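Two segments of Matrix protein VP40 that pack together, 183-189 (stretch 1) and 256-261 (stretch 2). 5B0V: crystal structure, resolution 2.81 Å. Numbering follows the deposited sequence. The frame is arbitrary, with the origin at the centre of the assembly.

Stretch 1, residues 183-189: LSVQKLP
Stretch 2 (256-261) EKTSLF

Stretch 1 enters as an extended strand, with L183 (phi/psi -95/112) buried and out of reach of stretch 2, a loop that passes into strand at L260. The nearest CA atoms pair S184 with T258 at 8.1 Å, Q186 with K257 at 7.3 Å and L188 with L260 at 9.0 Å, so the partners do not advance in step with stretch 1; these separations are too large for backbone pairing, so side chains bridge the gap. S184 (-90/129, chi1 t) points toward stretch 2, its OG 3.6 Å from OG1 of T258 (-94/148, chi1 p). V185 (-126/114, chi1 t) is out of reach, as the strand's alternation requires. Q186 (-124/134; chi1 m, chi2 t, chi3 -63°) points toward the loop and has the most area covered; its terminal amide, whose orientation is uncertain, lies against the backbone of K257 and T258. K187 (-74/127; chi1 and chi2 t) is modelled only to CD; its CA-to-CB bond points away from stretch 2, but its carbonyl is accessible: K257 NZ donates a hydrogen bond to K187 O at 3.1 Å. K257 (-149/145) reaches it with rotamer m, m, t, t, extended beyond CG. L188 (-69/149; chi1 m, chi2 p) starts sideways, yet its CD1 comes within 4.4 Å of CD1 of L260 (-141/126; chi1 t, chi2 p), a loose apolar contact. P189 (-64/164) makes no close contact.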

ATOM      1  N   LEU A 183       2.135  -4.077   7.859  1.00 28.28           N
ATOM      2  CA  LEU A 183       3.001  -2.918   7.786  1.00 27.05           C
ATOM      3  C   LEU A 183       2.410  -1.746   8.537  1.00 27.08           C
ATOM      4  O   LEU A 183       1.394  -1.173   8.111  1.00 27.03           O
ATOM      5  CB  LEU A 183       3.179  -2.502   6.355  1.00 27.53           C
ATOM      6  CG  LEU A 183       3.927  -1.177   6.176  1.00 27.42           C
ATOM      7  CD1 LEU A 183       5.410  -1.321   6.497  1.00 26.98           C
ATOM      8  CD2 LEU A 183       3.724  -0.682   4.765  1.00 27.95           C
ATOM      9  N   SER A 184       3.056  -1.379   9.649  1.00 26.95           N
ATOM     10  CA  SER A 184       2.679  -0.200  10.430  1.00 27.15           C
ATOM     11  C   SER A 184       3.422   1.030   9.930  1.00 27.05           C
ATOM     12  O   SER A 184       4.641   0.987   9.770  1.00 27.53           O
ATOM     13  CB  SER A 184       3.005  -0.393  11.895  1.00 27.04           C
ATOM     14  OG  SER A 184       2.549   0.730  12.622  1.00 28.00           O
ATOM     15  N   VAL A 185       2.695   2.110   9.657  1.00 26.91           N
ATOM     16  CA  VAL A 185       3.309   3.379   9.291  1.00 26.50           C
ATOM     17  C   VAL A 185       2.775   4.444  10.228  1.00 27.18           C
ATOM     18  O   VAL A 185       1.601   4.764  10.210  1.00 27.52           O
ATOM     19  CB  VAL A 185       3.043   3.789   7.830  1.00 26.53           C
ATOM     20  CG1 VAL A 185       3.754   5.073   7.518  1.00 26.76           C
ATOM     21  CG2 VAL A 185       3.520   2.721   6.874  1.00 26.34           C
ATOM     22  N   GLN A 186       3.649   4.998  11.053  1.00 27.70           N
ATOM     23  CA  GLN A 186       3.221   5.959  12.035  1.00 28.62           C
ATOM     24  C   GLN A 186       3.982   7.248  11.867  1.00 28.59           C
ATOM     25  O   GLN A 186       5.191   7.243  11.726  1.00 27.90           O
ATOM     26  CB  GLN A 186       3.465   5.399  13.401  1.00 28.79           C
ATOM     27  CG  GLN A 186       2.856   4.039  13.564  1.00 29.81           C
ATOM     28  CD  GLN A 186       2.879   3.567  14.994  1.00 30.86           C
ATOM     29  OE1 GLN A 186       3.954   3.378  15.607  1.00 29.72           O
ATOM     30  NE2 GLN A 186       1.678   3.358  15.544  1.00 32.30           N
ATOM     31  N   LYS A 187       3.249   8.350  11.891  1.00 29.65           N
ATOM     32  CA  LYS A 187       3.821   9.666  11.850  1.00 29.97           C
ATOM     33  C   LYS A 187       4.455   9.952  13.228  1.00 29.77           C
ATOM     34  O   LYS A 187       3.818   9.754  14.263  1.00 30.45           O
ATOM     35  CB  LYS A 187       2.717  10.664  11.465  1.00 30.72           C
ATOM     36  CG  LYS A 187       3.076  12.122  11.662  1.00 31.79           C
ATOM     37  CD  LYS A 187       1.967  13.131  11.361  1.00 33.21           C
ATOM     38  N   LEU A 188       5.729  10.348  13.239  1.00 29.30           N
ATOM     39  CA  LEU A 188       6.385  10.791  14.480  1.00 29.24           C
ATOM     40  C   LEU A 188       5.760  12.106  14.868  1.00 30.66           C
ATOM     41  O   LEU A 188       5.369  12.855  13.995  1.00 31.59           O
ATOM     42  CB  LEU A 188       7.868  11.045  14.261  1.00 28.31           C
ATOM     43  CG  LEU A 188       8.860   9.904  14.380  1.00 27.38           C
ATOM     44  CD1 LEU A 188       8.375   8.659  13.679  1.00 27.51           C
ATOM     45  CD2 LEU A 188      10.181  10.357  13.792  1.00 27.00           C
ATOM     46  N   PRO A 189       5.675  12.405  16.169  1.00 31.56           N
ATOM     47  CA  PRO A 189       5.128  13.698  16.593  1.00 33.18           C
ATOM     48  C   PRO A 189       5.991  14.854  16.126  1.00 34.85           C
ATOM     49  O   PRO A 189       7.136  14.670  15.738  1.00 33.34           O
ATOM     50  CB  PRO A 189       5.151  13.616  18.117  1.00 33.12           C
ATOM     51  CG  PRO A 189       5.191  12.161  18.433  1.00 32.12           C
ATOM     52  CD  PRO A 189       5.934  11.512  17.308  1.00 31.04           C
ATOM     53  N   GLU A 256       0.339   4.924  22.577  1.00 37.93           N
ATOM     54  CA  GLU A 256      -0.513   4.897  21.369  1.00 40.50           C
ATOM     55  C   GLU A 256       0.322   4.959  20.104  1.00 40.66           C
ATOM     56  O   GLU A 256      -0.014   5.652  19.127  1.00 42.69           O
ATOM     57  CB  GLU A 256      -1.501   6.045  21.372  1.00 42.68           C
ATOM     58  CG  GLU A 256      -2.351   6.055  22.622  1.00 45.42           C
ATOM     59  CD  GLU A 256      -3.089   7.356  22.799  1.00 47.67           C
ATOM     60  OE1 GLU A 256      -4.273   7.301  23.179  1.00 50.87           O
ATOM     61  OE2 GLU A 256      -2.490   8.424  22.548  1.00 47.37           O
ATOM     62  N   LYS A 257       1.451   4.278  20.160  1.00 38.91           N
ATOM     63  CA  LYS A 257       2.273   4.063  19.009  1.00 37.73           C
ATOM     64  C   LYS A 257       2.932   2.715  19.281  1.00 37.25           C
ATOM     65  O   LYS A 257       3.271   2.414  20.438  1.00 40.14           O
ATOM     66  CB  LYS A 257       3.342   5.140  18.879  1.00 37.30           C
ATOM     67  CG  LYS A 257       2.869   6.576  18.863  1.00 38.52           C
ATOM     68  CD  LYS A 257       2.528   7.008  17.459  1.00 39.99           C
ATOM     69  CE  LYS A 257       1.862   8.384  17.386  1.00 41.22           C
ATOM     70  NZ  LYS A 257       1.430   8.694  15.974  1.00 40.71           N
ATOM     71  N   THR A 258       3.148   1.920  18.238  1.00 34.10           N
ATOM     72  CA  THR A 258       3.869   0.669  18.383  1.00 32.31           C
ATOM     73  C   THR A 258       5.347   0.804  18.084  1.00 29.45           C
ATOM     74  O   THR A 258       5.762   1.630  17.287  1.00 28.86           O
ATOM     75  CB  THR A 258       3.307  -0.396  17.452  1.00 33.10           C
ATOM     76  OG1 THR A 258       3.087   0.170  16.162  1.00 32.69           O
ATOM     77  CG2 THR A 258       1.982  -0.942  18.008  1.00 34.50           C
ATOM     78  N   SER A 259       6.143   0.008  18.773  1.00 28.22           N
ATOM     79  CA  SER A 259       7.560  -0.135  18.476  1.00 26.99           C
ATOM     80  C   SER A 259       8.350   1.194  18.443  1.00 25.81           C
ATOM     81  O   SER A 259       9.263   1.365  17.635  1.00 25.32           O
ATOM     82  CB  SER A 259       7.706  -0.873  17.142  1.00 26.64           C
ATOM     83  OG  SER A 259       6.989  -2.091  17.147  1.00 27.13           O
ATOM     84  N   LEU A 260       8.012   2.124  19.327  1.00 25.12           N
ATOM     85  CA  LEU A 260       8.552   3.470  19.226  1.00 23.97           C
ATOM     86  C   LEU A 260       8.893   4.070  20.577  1.00 23.73           C
ATOM     87  O   LEU A 260       8.069   4.157  21.475  1.00 23.90           O
ATOM     88  CB  LEU A 260       7.550   4.356  18.509  1.00 24.46           C
ATOM     89  CG  LEU A 260       8.057   5.712  17.995  1.00 24.45           C
ATOM     90  CD1 LEU A 260       8.925   5.513  16.769  1.00 24.19           C
ATOM     91  CD2 LEU A 260       6.909   6.659  17.662  1.00 24.77           C
ATOM     92  N   PHE A 261      10.133   4.510  20.688  1.00 23.49           N
ATOM     93  CA  PHE A 261      10.670   5.068  21.913  1.00 23.87           C
ATOM     94  C   PHE A 261      11.284   6.411  21.654  1.00 23.65           C
ATOM     95  O   PHE A 261      11.676   6.728  20.512  1.00 23.04           O
ATOM     96  CB  PHE A 261      11.696   4.117  22.469  1.00 23.99           C
ATOM     97  CG  PHE A 261      11.130   2.757  22.709  1.00 24.57           C
ATOM     98  CD1 PHE A 261      10.882   1.885  21.652  1.00 24.08           C
ATOM     99  CD2 PHE A 261      10.768   2.374  23.984  1.00 25.31           C
ATOM    100  CE1 PHE A 261      10.326   0.637  21.894  1.00 24.53           C
ATOM    101  CE2 PHE A 261      10.218   1.139  24.223  1.00 25.50           C
ATOM    102  CZ  PHE A 261       9.995   0.276  23.185  1.00 25.10           C
TER